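Local coordinates for protein DsbA-like disulfide oxidoreductase (Wolbachia endosymbiont of Drosophila melanogaster, PDB 6EEZ) that is a thioredoxin-fold thiol-disulfide exchange protein that works as a homotrimeric disulfide isomerase, probably reshuffling disulfides through its CxxC motif, at residues T24-G29 against E94-F99; L41-G46 against A102-K107; K52-Q57 against T173-L178; A82-A87 against D127-S132. All coordinates share one frame; numbering follows the deposited sequence. Where two conformers were deposited one is given.

Interaction 1. Residues T24-G29 against E94-F99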
loop_
_atom_site.group_PDB
_atom_site.type_symbol
_atom_site.label_atom_id
_atom_site.label_comp_id
_atom_site.label_asym_id
_atom_site.label_seq_id
_atom_site.Cartn_x
_atom_site.Cartn_y
_atom_site.Cartn_z
ATOM N N THR A 24 -7.997 9.031 -3.861
ATOM C CA THR A 24 -7.265 8.988 -5.130
ATOM C C THR A 24 -6.174 7.904 -5.167
ATOM O O THR A 24 -5.469 7.749 -6.167
ATOM C CB THR A 24 -6.586 10.327 -5.440
ATOM O OG1 THR A 24 -5.576 10.571 -4.468
ATOM C CG2 THR A 24 -7.573 11.472 -5.417
ATOM N N TYR A 25 -6.042 7.150 -4.090
ATOM C CA TYR A 25 -5.019 6.112 -4.010
ATOM C C TYR A 25 -5.619 4.757 -4.351
ATOM O O TYR A 25 -6.815 4.591 -4.228
ATOM C CB TYR A 25 -4.384 6.087 -2.610
ATOM C CG TYR A 25 -3.363 7.168 -2.415
ATOM C CD1 TYR A 25 -2.043 6.988 -2.818
ATOM C CD2 TYR A 25 -3.714 8.385 -1.835
ATOM C CE1 TYR A 25 -1.096 8.001 -2.641
ATOM C CE2 TYR A 25 -2.789 9.387 -1.652
ATOM C CZ TYR A 25 -1.477 9.199 -2.052
ATOM O OH TYR A 25 -0.555 10.221 -1.859
ATOM N N PRO A 26 -4.794 3.788 -4.767
ATOM C CA PRO A 26 -5.367 2.512 -5.219
ATOM C C PRO A 26 -5.980 1.731 -4.081
ATOM O O PRO A 26 -5.404 1.736 -2.984
ATOM C CB PRO A 26 -4.156 1.737 -5.800
ATOM C CG PRO A 26 -3.086 2.742 -5.976
ATOM C CD PRO A 26 -3.333 3.810 -4.915
ATOM N N TYR A 27 -7.080 1.030 -4.359
ATOM C CA TYR A 27 -7.751 0.229 -3.361
ATOM C C TYR A 27 -8.317 -1.083 -3.947
ATOM O O TYR A 27 -8.597 -1.191 -5.143
ATOM C CB TYR A 27 -8.891 1.040 -2.701
ATOM C CG TYR A 27 -10.160 1.112 -3.548
ATOM C CD1 TYR A 27 -11.092 0.101 -3.498
ATOM C CD2 TYR A 27 -10.402 2.184 -4.391
ATOM C CE1 TYR A 27 -12.232 0.126 -4.281
ATOM C CE2 TYR A 27 -11.557 2.239 -5.185
ATOM C CZ TYR A 27 -12.469 1.193 -5.124
ATOM O OH TYR A 27 -13.632 1.174 -5.886
ATOM N N SER A 28 -8.505 -2.071 -3.075
ATOM C CA SER A 28 -9.243 -3.284 -3.423
ATOM C C SER A 28 -10.291 -3.558 -2.370
ATOM O O SER A 28 -10.260 -2.989 -1.275
ATOM C CB SER A 28 -8.301 -4.482 -3.547
ATOM O OG SER A 28 -7.327 -4.246 -4.544
ATOM N N GLY A 29 -11.217 -4.436 -2.704
ATOM C CA GLY A 29 -12.256 -4.814 -1.782
ATOM C C GLY A 29 -13.505 -3.985 -2.002
ATOM O O GLY A 29 -13.781 -3.536 -3.122
ATOM N N GLU A 94 -7.422 -2.233 -12.339
ATOM C CA GLU A 94 -7.663 -3.646 -12.066
ATOM C C GLU A 94 -6.364 -4.444 -12.078
ATOM O O GLU A 94 -6.334 -5.605 -11.666
ATOM C CB GLU A 94 -8.641 -4.237 -13.094
ATOM C CG GLU A 94 -9.919 -3.415 -13.304
ATOM C CD GLU A 94 -11.186 -4.143 -12.853
ATOM O OE1 GLU A 94 -12.044 -4.452 -13.718
ATOM O OE2 GLU A 94 -11.325 -4.394 -11.630
ATOM N N LYS A 95 -5.296 -3.818 -12.564
ATOM C CA LYS A 95 -3.999 -4.473 -12.682
ATOM C C LYS A 95 -3.049 -4.024 -11.557
ATOM O O LYS A 95 -1.952 -4.573 -11.407
ATOM C CB LYS A 95 -3.389 -4.180 -14.053
ATOM C CG LYS A 95 -4.193 -4.767 -15.239
ATOM C CD LYS A 95 -3.574 -6.040 -15.764
ATOM C CE LYS A 95 -4.541 -6.880 -16.613
ATOM N NZ LYS A 95 -4.015 -7.075 -17.994
ATOM N N TYR A 96 -3.467 -3.035 -10.761
ATOM C CA TYR A 96 -2.574 -2.515 -9.741
ATOM C C TYR A 96 -2.238 -3.607 -8.723
ATOM O O TYR A 96 -1.076 -3.772 -8.379
ATOM C CB TYR A 96 -3.150 -1.293 -9.012
ATOM C CG TYR A 96 -2.279 -0.923 -7.833
ATOM C CD1 TYR A 96 -1.178 -0.105 -7.993
ATOM C CD2 TYR A 96 -2.520 -1.454 -6.583
ATOM C CE1 TYR A 96 -0.363 0.200 -6.938
ATOM C CE2 TYR A 96 -1.720 -1.160 -5.534
ATOM C CZ TYR A 96 -0.648 -0.330 -5.698
ATOM O OH TYR A 96 0.136 -0.059 -4.599
ATOM N N PHE A 97 -3.230 -4.353 -8.245
ATOM C CA PHE A 97 -2.935 -5.381 -7.256
ATOM C C PHE A 97 -2.004 -6.461 -7.823
ATOM O O PHE A 97 -1.214 -7.064 -7.076
ATOM C CB PHE A 97 -4.212 -6.035 -6.721
ATOM C CG PHE A 97 -3.949 -7.064 -5.640
ATOM C CD1 PHE A 97 -3.821 -6.675 -4.305
ATOM C CD2 PHE A 97 -3.801 -8.417 -5.968
ATOM C CE1 PHE A 97 -3.572 -7.607 -3.318
ATOM C CE2 PHE A 97 -3.537 -9.357 -4.990
ATOM C CZ PHE A 97 -3.429 -8.957 -3.658
ATOM N N ASP A 98 -2.101 -6.714 -9.130
ATOM C CA ASP A 98 -1.258 -7.723 -9.773
ATOM C C ASP A 98 0.196 -7.291 -9.809
ATOM O O ASP A 98 1.095 -8.095 -9.568
ATOM C CB ASP A 98 -1.743 -8.009 -11.190
ATOM C CG ASP A 98 -3.082 -8.672 -11.201
ATOM O OD1 ASP A 98 -3.436 -9.302 -10.186
ATOM O OD2 ASP A 98 -3.776 -8.582 -12.228
ATOM N N PHE A 99 0.430 -6.022 -10.114
ATOM C CA PHE A 99 1.776 -5.499 -10.035
ATOM C C PHE A 99 2.219 -5.563 -8.580
ATOM O O PHE A 99 3.299 -6.053 -8.281
ATOM C CB PHE A 99 1.865 -4.071 -10.563
ATOM C CG PHE A 99 3.263 -3.540 -10.576
ATOM C CD1 PHE A 99 4.087 -3.770 -11.665
ATOM C CD2 PHE A 99 3.780 -2.872 -9.474
ATOM C CE1 PHE A 99 5.386 -3.313 -11.671
ATOM C CE2 PHE A 99 5.085 -2.408 -9.471
ATOM C CZ PHE A 99 5.889 -2.630 -10.576
#

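Interaction 2. Residues L41-G46 against A102-K107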
loop_
_atom_site.group_PDB
_atom_site.type_symbol
_atom_site.label_atom_id
_atom_site.label_comp_id
_atom_site.label_asym_id
_atom_site.label_seq_id
_atom_site.Cartn_x
_atom_site.Cartn_y
_atom_site.Cartn_z
ATOM N N LEU A 41 3.574 0.261 2.641
ATOM C CA LEU A 41 4.539 -0.771 2.228
ATOM C C LEU A 41 5.685 -0.221 1.366
ATOM O O LEU A 41 5.514 0.713 0.594
ATOM C CB LEU A 41 3.818 -1.892 1.448
ATOM C CG LEU A 41 3.322 -3.107 2.261
ATOM C CD1 LEU A 41 2.093 -2.848 3.232
ATOM C CD2 LEU A 41 3.016 -4.270 1.317
ATOM N N ASP A 42 6.856 -0.820 1.542
ATOM C CA ASP A 42 8.004 -0.658 0.657
ATOM C C ASP A 42 8.195 -2.024 0.015
ATOM O O ASP A 42 8.273 -3.036 0.717
ATOM C CB ASP A 42 9.253 -0.228 1.424
ATOM C CG ASP A 42 10.441 0.025 0.527
ATOM O OD1 ASP A 42 10.855 -0.892 -0.238
ATOM O OD2 ASP A 42 10.974 1.160 0.594
ATOM N N TYR A 43 8.251 -2.067 -1.313
ATOM C CA TYR A 43 8.315 -3.350 -2.003
ATOM C C TYR A 43 9.599 -4.163 -1.721
ATOM O O TYR A 43 9.575 -5.398 -1.810
ATOM C CB TYR A 43 8.156 -3.123 -3.502
ATOM C CG TYR A 43 6.744 -2.801 -3.895
ATOM C CD1 TYR A 43 5.700 -3.663 -3.574
ATOM C CD2 TYR A 43 6.449 -1.647 -4.594
ATOM C CE1 TYR A 43 4.411 -3.367 -3.925
ATOM C CE2 TYR A 43 5.169 -1.353 -4.965
ATOM C CZ TYR A 43 4.150 -2.207 -4.621
ATOM O OH TYR A 43 2.857 -1.894 -4.974
ATOM N N SER A 44 10.703 -3.498 -1.372
ATOM C CA SER A 44 11.971 -4.195 -1.127
ATOM C C SER A 44 12.137 -4.600 0.341
ATOM O O SER A 44 13.139 -5.202 0.716
ATOM C CB SER A 44 13.164 -3.319 -1.541
ATOM O OG SER A 44 12.967 -2.702 -2.809
ATOM N N CYS A 45 11.159 -4.267 1.173
ATOM C CA CYS A 45 11.230 -4.575 2.600
ATOM C C CYS A 45 10.839 -6.036 2.863
ATOM O O CYS A 45 9.793 -6.505 2.412
ATOM C CB CYS A 45 10.336 -3.583 3.378
ATOM S SG CYS A 45 9.396 -4.211 4.749
ATOM N N GLY A 46 11.692 -6.753 3.590
ATOM C CA GLY A 46 11.479 -8.171 3.863
ATOM C C GLY A 46 10.142 -8.486 4.538
ATOM O O GLY A 46 9.497 -9.476 4.187
ATOM N N ALA A 102 3.042 -9.159 -7.387
ATOM C CA ALA A 102 4.250 -9.628 -8.063
ATOM C C ALA A 102 5.485 -8.920 -7.521
ATOM O O ALA A 102 6.525 -9.537 -7.372
ATOM C CB ALA A 102 4.151 -9.424 -9.568
ATOM N N ALA A 103 5.382 -7.626 -7.231
ATOM C CA ALA A 103 6.530 -6.894 -6.720
ATOM C C ALA A 103 6.922 -7.448 -5.351
ATOM O O ALA A 103 8.108 -7.642 -5.057
ATOM C CB ALA A 103 6.231 -5.417 -6.641
ATOM N N LEU A 104 5.922 -7.711 -4.519
ATOM C CA LEU A 104 6.168 -8.329 -3.223
ATOM C C LEU A 104 6.710 -9.759 -3.365
ATOM O O LEU A 104 7.442 -10.238 -2.495
ATOM C CB LEU A 104 4.897 -8.329 -2.392
ATOM C CG LEU A 104 4.461 -6.942 -1.904
ATOM C CD1 LEU A 104 3.135 -7.054 -1.125
ATOM C CD2 LEU A 104 5.555 -6.248 -1.044
ATOM N N SER A 105 6.367 -10.432 -4.465
ATOM C CA SER A 105 6.842 -11.800 -4.694
ATOM C C SER A 105 8.262 -11.816 -5.282
ATOM O O SER A 105 8.975 -12.805 -5.191
ATOM C CB SER A 105 5.875 -12.542 -5.621
ATOM O OG SER A 105 4.574 -12.557 -5.060
ATOM N N HIS A 106 8.661 -10.698 -5.875
ATOM C CA HIS A 106 9.994 -10.514 -6.442
ATOM C C HIS A 106 11.051 -10.545 -5.340
ATOM O O HIS A 106 11.192 -9.580 -4.588
ATOM C CB HIS A 106 10.020 -9.189 -7.206
ATOM C CG HIS A 106 11.312 -8.890 -7.892
ATOM N ND1 HIS A 106 12.480 -8.639 -7.205
ATOM C CD2 HIS A 106 11.609 -8.745 -9.204
ATOM C CE1 HIS A 106 13.445 -8.383 -8.066
ATOM N NE2 HIS A 106 12.945 -8.446 -9.287
ATOM N N LYS A 107 11.791 -11.644 -5.240
ATOM C CA LYS A 107 12.651 -11.865 -4.076
ATOM C C LYS A 107 13.946 -11.023 -4.053
ATOM O O LYS A 107 14.277 -10.428 -3.013
ATOM C CB LYS A 107 13.003 -13.351 -3.966
ATOM C CG LYS A 107 13.942 -13.647 -2.802
ATOM C CD LYS A 107 13.965 -15.123 -2.416
ATOM C CE LYS A 107 15.065 -15.416 -1.392
ATOM N NZ LYS A 107 16.437 -15.217 -1.959
#

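Interaction 3. Residues K52-Q57 against T173-L178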
loop_
_atom_site.group_PDB
_atom_site.type_symbol
_atom_site.label_atom_id
_atom_site.label_comp_id
_atom_site.label_asym_id
_atom_site.label_seq_id
_atom_site.Cartn_x
_atom_site.Cartn_y
_atom_site.Cartn_z
ATOM N N LYS A 52 2.410 -10.468 2.214
ATOM C CA LYS A 52 1.679 -10.216 0.982
ATOM C C LYS A 52 0.397 -11.063 0.919
ATOM O O LYS A 52 -0.623 -10.617 0.383
ATOM C CB LYS A 52 2.578 -10.484 -0.236
ATOM C CG LYS A 52 3.048 -11.909 -0.373
ATOM C CD LYS A 52 4.029 -12.058 -1.536
ATOM C CE LYS A 52 4.435 -13.535 -1.738
ATOM N NZ LYS A 52 5.244 -14.019 -0.579
ATOM N N ASN A 53 0.444 -12.250 1.518
ATOM C CA ASN A 53 -0.689 -13.171 1.503
ATOM C C ASN A 53 -1.635 -12.946 2.666
ATOM O O ASN A 53 -2.797 -13.348 2.614
ATOM C CB ASN A 53 -0.189 -14.611 1.497
ATOM C CG ASN A 53 0.305 -15.031 0.132
ATOM O OD1 ASN A 53 -0.251 -14.618 -0.892
ATOM N ND2 ASN A 53 1.362 -15.846 0.096
ATOM N N ASP A 54 -1.142 -12.304 3.718
ATOM C CA ASP A 54 -2.016 -11.834 4.781
ATOM C C ASP A 54 -2.940 -10.789 4.192
ATOM O O ASP A 54 -4.155 -10.846 4.371
ATOM C CB ASP A 54 -1.221 -11.240 5.939
ATOM C CG ASP A 54 -0.517 -12.284 6.761
ATOM O OD1 ASP A 54 -0.974 -13.433 6.764
ATOM O OD2 ASP A 54 0.486 -11.950 7.417
ATOM N N ILE A 55 -2.336 -9.845 3.471
ATOM C CA ILE A 55 -3.059 -8.773 2.806
ATOM C C ILE A 55 -4.072 -9.343 1.812
ATOM O O ILE A 55 -5.245 -8.989 1.849
ATOM C CB ILE A 55 -2.089 -7.834 2.082
ATOM C CG1 ILE A 55 -1.091 -7.259 3.075
ATOM C CG2 ILE A 55 -2.813 -6.701 1.393
ATOM C CD1 ILE A 55 -1.737 -6.729 4.352
ATOM N N LYS A 56 -3.608 -10.238 0.934
ATOM C CA LYS A 56 -4.488 -10.860 -0.048
ATOM C C LYS A 56 -5.699 -11.516 0.628
ATOM O O LYS A 56 -6.834 -11.257 0.249
ATOM C CB LYS A 56 -3.716 -11.882 -0.878
ATOM C CG LYS A 56 -4.449 -12.342 -2.097
ATOM C CD LYS A 56 -3.577 -13.272 -2.875
ATOM C CE LYS A 56 -4.299 -13.888 -4.032
ATOM N NZ LYS A 56 -3.311 -14.611 -4.874
ATOM N N GLN A 57 -5.462 -12.340 1.646
ATOM C CA GLN A 57 -6.545 -13.022 2.334
ATOM C C GLN A 57 -7.485 -12.044 3.044
ATOM O O GLN A 57 -8.699 -12.236 3.019
ATOM C CB GLN A 57 -5.978 -14.053 3.320
ATOM C CG GLN A 57 -5.379 -15.261 2.607
ATOM C CD GLN A 57 -4.676 -16.235 3.529
ATOM O OE1 GLN A 57 -4.453 -15.950 4.697
ATOM N NE2 GLN A 57 -4.316 -17.396 2.997
ATOM N N THR A 173 2.013 -8.155 11.459
ATOM C CA THR A 173 0.918 -8.486 12.344
ATOM C C THR A 173 0.260 -9.766 11.913
ATOM O O THR A 173 -0.050 -9.932 10.744
ATOM C CB THR A 173 -0.148 -7.376 12.350
ATOM O OG1 THR A 173 0.490 -6.116 12.563
ATOM C CG2 THR A 173 -1.180 -7.628 13.423
ATOM N N ASP A 174 0.018 -10.652 12.866
ATOM C CA ASP A 174 -0.703 -11.890 12.593
ATOM C C ASP A 174 -2.083 -11.614 12.003
ATOM O O ASP A 174 -2.785 -10.675 12.410
ATOM C CB ASP A 174 -0.838 -12.716 13.872
ATOM C CG ASP A 174 0.501 -13.283 14.345
ATOM O OD1 ASP A 174 1.399 -13.492 13.491
ATOM O OD2 ASP A 174 0.647 -13.538 15.565
ATOM N N LEU A 175 -2.464 -12.454 11.049
ATOM C CA LEU A 175 -3.728 -12.315 10.331
ATOM C C LEU A 175 -4.945 -12.367 11.256
ATOM O O LEU A 175 -5.907 -11.637 11.050
ATOM C CB LEU A 175 -3.844 -13.415 9.263
ATOM C CG LEU A 175 -5.044 -13.333 8.311
ATOM C CD1 LEU A 175 -5.169 -11.951 7.693
ATOM C CD2 LEU A 175 -4.944 -14.417 7.201
ATOM N N ASN A 176 -4.890 -13.219 12.277
ATOM C CA ASN A 176 -6.018 -13.398 13.184
ATOM C C ASN A 176 -6.319 -12.143 13.997
ATOM O O ASN A 176 -7.454 -11.912 14.394
ATOM C CB ASN A 176 -5.761 -14.578 14.130
ATOM C CG ASN A 176 -4.573 -14.343 15.051
ATOM O OD1 ASN A 176 -3.434 -14.258 14.600
ATOM N ND2 ASN A 176 -4.831 -14.260 16.353
ATOM N N VAL A 177 -5.302 -11.326 14.240
ATOM C CA VAL A 177 -5.490 -10.081 14.984
ATOM C C VAL A 177 -6.191 -9.069 14.111
ATOM O O VAL A 177 -7.125 -8.387 14.541
ATOM C CB VAL A 177 -4.162 -9.517 15.458
ATOM C CG1 VAL A 177 -4.337 -8.113 16.091
ATOM C CG2 VAL A 177 -3.528 -10.482 16.426
ATOM N N LEU A 178 -5.732 -8.976 12.876
ATOM C CA LEU A 178 -6.364 -8.115 11.904
ATOM C C LEU A 178 -7.817 -8.532 11.669
ATOM O O LEU A 178 -8.699 -7.684 11.590
ATOM C CB LEU A 178 -5.584 -8.136 10.595
ATOM C CG LEU A 178 -4.109 -7.716 10.677
ATOM C CD1 LEU A 178 -3.527 -7.751 9.272
ATOM C CD2 LEU A 178 -3.870 -6.312 11.311
#

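Interaction 4. Residues A82-A87 against D127-S132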
loop_
_atom_site.group_PDB
_atom_site.type_symbol
_atom_site.label_atom_id
_atom_site.label_comp_id
_atom_site.label_asym_id
_atom_site.label_seq_id
_atom_site.Cartn_x
_atom_site.Cartn_y
_atom_site.Cartn_z
ATOM N N ALA A 82 7.862 1.439 -6.748
ATOM C CA ALA A 82 6.697 2.190 -6.311
ATOM C C ALA A 82 6.137 3.008 -7.468
ATOM O O ALA A 82 4.935 2.977 -7.716
ATOM C CB ALA A 82 7.034 3.098 -5.131
ATOM N N LYS A 83 7.004 3.731 -8.167
ATOM C CA LYS A 83 6.581 4.571 -9.281
ATOM C C LYS A 83 5.914 3.746 -10.388
ATOM O O LYS A 83 4.941 4.175 -11.017
ATOM C CB LYS A 83 7.777 5.326 -9.883
ATOM C CG LYS A 83 8.445 6.370 -8.976
ATOM C CD LYS A 83 7.968 7.781 -9.287
ATOM C CE LYS A 83 8.689 8.836 -8.453
ATOM N NZ LYS A 83 9.084 10.027 -9.260
ATOM N N SER A 84 6.469 2.566 -10.629
ATOM C CA SER A 84 5.991 1.687 -11.681
ATOM C C SER A 84 4.593 1.175 -11.314
ATOM O O SER A 84 3.686 1.135 -12.156
ATOM C CB SER A 84 6.987 0.532 -11.886
ATOM O OG SER A 84 8.302 1.011 -12.186
ATOM N N ALA A 85 4.414 0.826 -10.045
ATOM C CA ALA A 85 3.127 0.370 -9.541
ATOM C C ALA A 85 2.031 1.377 -9.847
ATOM O O ALA A 85 0.979 1.024 -10.380
ATOM C CB ALA A 85 3.200 0.118 -8.052
ATOM N N LEU A 86 2.264 2.638 -9.525
ATOM C CA LEU A 86 1.240 3.632 -9.793
ATOM C C LEU A 86 1.112 3.888 -11.300
ATOM O O LEU A 86 0.049 4.280 -11.760
ATOM C CB LEU A 86 1.533 4.925 -9.042
ATOM C CG LEU A 86 1.319 4.821 -7.535
ATOM C CD1 LEU A 86 1.760 6.096 -6.812
ATOM C CD2 LEU A 86 -0.143 4.548 -7.256
ATOM N N ALA A 87 2.170 3.648 -12.072
ATOM C CA ALA A 87 2.096 3.866 -13.513
ATOM C C ALA A 87 1.137 2.853 -14.142
ATOM O O ALA A 87 0.452 3.149 -15.122
ATOM C CB ALA A 87 3.459 3.768 -14.146
ATOM N N ASP A 127 4.883 -0.218 -24.154
ATOM C CA ASP A 127 4.707 1.149 -24.645
ATOM C C ASP A 127 3.602 1.894 -23.889
ATOM O O ASP A 127 3.718 3.092 -23.622
ATOM C CB ASP A 127 4.406 1.133 -26.145
ATOM C CG ASP A 127 5.658 1.062 -26.980
ATOM O OD1 ASP A 127 6.566 1.884 -26.744
ATOM O OD2 ASP A 127 5.742 0.179 -27.861
ATOM N N ASP A 128 2.528 1.191 -23.552
ATOM C CA ASP A 128 1.521 1.763 -22.678
ATOM C C ASP A 128 2.142 2.084 -21.321
ATOM O O ASP A 128 1.765 3.061 -20.663
ATOM C CB ASP A 128 0.337 0.809 -22.500
ATOM C CG ASP A 128 -0.520 0.708 -23.738
ATOM O OD1 ASP A 128 -0.772 1.755 -24.367
ATOM O OD2 ASP A 128 -0.939 -0.419 -24.080
ATOM N N PHE A 129 3.098 1.256 -20.909
ATOM C CA PHE A 129 3.707 1.394 -19.592
ATOM C C PHE A 129 4.658 2.583 -19.592
ATOM O O PHE A 129 4.664 3.374 -18.651
ATOM C CB PHE A 129 4.438 0.111 -19.186
ATOM C CG PHE A 129 5.230 0.236 -17.908
ATOM C CD1 PHE A 129 4.603 0.196 -16.672
ATOM C CD2 PHE A 129 6.608 0.389 -17.946
ATOM C CE1 PHE A 129 5.335 0.315 -15.493
ATOM C CE2 PHE A 129 7.348 0.505 -16.775
ATOM C CZ PHE A 129 6.710 0.474 -15.544
ATOM N N ASN A 130 5.441 2.730 -20.660
ATOM C CA ASN A 130 6.375 3.848 -20.746
ATOM C C ASN A 130 5.639 5.184 -20.842
ATOM O O ASN A 130 6.063 6.168 -20.236
ATOM C CB ASN A 130 7.326 3.678 -21.934
ATOM C CG ASN A 130 8.353 2.574 -21.715
ATOM O OD1 ASN A 130 8.574 2.136 -20.591
ATOM N ND2 ASN A 130 8.992 2.128 -22.794
ATOM N N ASP A 131 4.532 5.221 -21.579
ATOM C CA ASP A 131 3.770 6.459 -21.730
ATOM C C ASP A 131 3.106 6.844 -20.405
ATOM O O ASP A 131 2.896 8.024 -20.123
ATOM C CB ASP A 131 2.706 6.334 -22.824
ATOM C CG ASP A 131 3.297 6.045 -24.221
ATOM O OD1 ASP A 131 4.342 6.628 -24.595
ATOM O OD2 ASP A 131 2.695 5.232 -24.951
ATOM N N SER A 132 2.778 5.849 -19.587
ATOM C CA SER A 132 2.123 6.107 -18.304
ATOM C C SER A 132 3.104 6.741 -17.309
ATOM O O SER A 132 2.763 7.697 -16.608
ATOM C CB SER A 132 1.537 4.812 -17.734
ATOM O OG SER A 132 0.756 5.039 -16.572
#

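Interaction 1. Residues T24-G29 against E94-F99
Tyr96 and Phe97, in the first turn of helix 96-105, meet Pro26, just before the first strand of the thioredoxin fold (27-29), and Ser28, within it. Strand 27-29 is an outermost strand of the sheet, and the helix lies in the stretch between strands 65-70 and 161-164, where DsbA proteins carry their helical insertion. The contact therefore joins the two parts of the molecule.

Tyr96 comes first and does most of the work. Its CG is anti to the backbone N (chi1 172°), and the ring reaches out to lie under the proline. Pro26 CB sits over the centre of one ring face, 3.7 Å from the centroid of the Tyr96 ring and 13° off the normal. This is a CH-pi contact. The neighbouring Pro26 CG lies over the CE1/CZ side of the same face, 3.8 Å from Tyr96 CE1. The ring also meets Phe68. Its hydroxyl is hydrogen-bonded to Asp70 OD2, which helps to fix the ring under the proline. Backbone bonds of Pro26 to Phe68 and of Ser28 to Tyr66 hold the other partner on the sheet.

Phe97 follows. Its ring leads on to Lys56 and Ile59 of helix 52-60. Ser28 OG comes obliquely to this ring and lies 4.2 Å from Phe97 CB.

Interaction 2. Residues L41-G46 against A102-K107
The Tyr43 ring has Ala103 over one face and Leu104 at its edge. Ala103 CB stands 3.6 Å above the ring plane, offset toward the rim. It makes a CH-pi contact, 3.8 Å from the centroid of the Tyr43 ring. At the edge, Leu104 CG lies in the ring plane, and Leu104 CD2 comes to 3.6 Å from Tyr43 CD1. Consecutive residues at the end of helix 96-105 thus grip two sides of one ring. Tyr43 CG stands beside the backbone N (chi1 -74°), which lays the ring back along the helix, toward its N-terminal side.

Leu104 has a second partner. Its CD1 is 3.7 Å from Leu41 CD2, and the two leucines meet at about a right angle. Leu41 closes strand 36-41, and the loop after it leads into the thioredoxin-type CxxC motif. Cys45, at the N-cap of the next helix, is modelled in two conformers. Its disulfide with Cys48 is seen in the crystal and is probably the redox-active pair, as in relatives.

The loop is shaped from within. Asp42 OD1 accepts the backbone N of Ser44 at 2.8 Å, an Asx turn, and a type I turn runs from Asp42 to Cys45. The same oxygen bonds to Ser78 OG, while Asp42 OD2 takes the backbone N of Ile73 and of Leu74. That buried carboxylate is well supplied with donors.

Across the contact itself only carbon meets carbon. Its grip therefore comes from close packing and burial, while directional bonds within and around the loop set the path of the chain toward Cys45.

Interaction 3. Residues K52-Q57 against T173-L178
In the thioredoxin domain, Asp54 and Gln57 of helix 52-60 meet Leu175, the first residue of the C-terminal helix 175-185. The Leu175 side chain reaches toward both, CD2 toward Gln57 and CD1 toward the Asp54 backbone. The modelled separation of Leu175 CD2 from Gln57 OE1, 3.0 Å, is unusually short for a methyl and an oxygen and is doubtful in detail. Leu175 CD1 is 3.6 Å from Asp54 O. A chi1 of -174° sends both leucine methyls across toward helix 52-60.

Asp54 slides past Leu175 in the opposite direction. Its OD1 lies 3.8 Å from Leu175 CB. The other oxygen, OD2, is near the backbone carbonyl of the preceding loop, 3.9 Å from Thr173 O. Gln57 crosses the leucine at about a right angle, and the extended chain beyond CG carries its amide alongside Leu175.

Helix 52-60 follows the active-site helix 46-50. In the thioredoxin fold, this helical stretch and the C-terminal helix pack on the same face of the sheet. Leu58 touches both Leu175 and Leu178 beneath this surface contact, and Leu178 goes on to Leu162 and Ile164 of strand 161-164.

Asp54 is close to the N-terminal end of helix 175-185, which would probably ease its negative charge. Asp174 would act the other way, though more remotely: its OD1 is 6.3 Å from Asp54 OD2. Asp174 holds the N-cap position, but its carboxylate makes no capping bond.

Interaction 4. Residues A82-A87 against D127-S132
Helix segments 82-87 and 127-132 cross at 110° between their N-to-C directions, with axes 9.7 Å apart at closest approach. They come nearest at Ala87 and Ser132, whose CA atoms are 5.3 Å apart. The small side chains there let the backbones approach. Both helices, 76-91 and 126-135, belong to the helical part that DsbA proteins insert into the thioredoxin fold.

Phe129 reaches across from helix 126-135 to helix 76-91, its ring turned away from its own backbone N by a chi1 of 173°. The ring tip meets Ser84: CB lies in the ring plane at the edge, 3.7 Å from Phe129 CZ. Ala87 CB comes in obliquely, 4.2 Å from Phe129 CE1. Leu116 and Val119 of helix 112-121 also touch the ring. The Ser84 hydroxyl bonds to Lys80 O in its own helix and also lies beside the ring edge.

Ser132 OG donates to Ala87 O, the one hydrogen bond between the segments. The modelled separation, 2.4 Å between Ser132 OG and Ala87 O, is very short, and its exact value is doubtful.

The contact thus pairs apolar packing round Phe129 with a probable polar link at Ser132. The buried serine hydroxyl would probably be satisfied by Ala87 O, whatever the exact length, and so could sit inside the helix interface.

In the fold
Helix 96-105 carries one side of both interaction 1 and interaction 2, whose centres are about 15 Å apart. Interaction 4 touches both: Phe99 CD2 is 3.3 Å from Ala85 CA, and Tyr43 OH is 3.7 Å from Ala85 CB. Tyr43 and Tyr96 also join interactions 1 and 2 through a weak hydrogen bond between their hydroxyls. Interaction 2 holds Cys45 of the disulfide that is probably the redox-active one. It reaches interaction 3 through Leu104 CD1, 3.6 Å from Lys52 CB, just after the CxxC helix. Interactions 3 and 4 lie on opposite sides of the chain's centre, their own centres about 28 Å apart, one in the thioredoxin domain and one in the helical part.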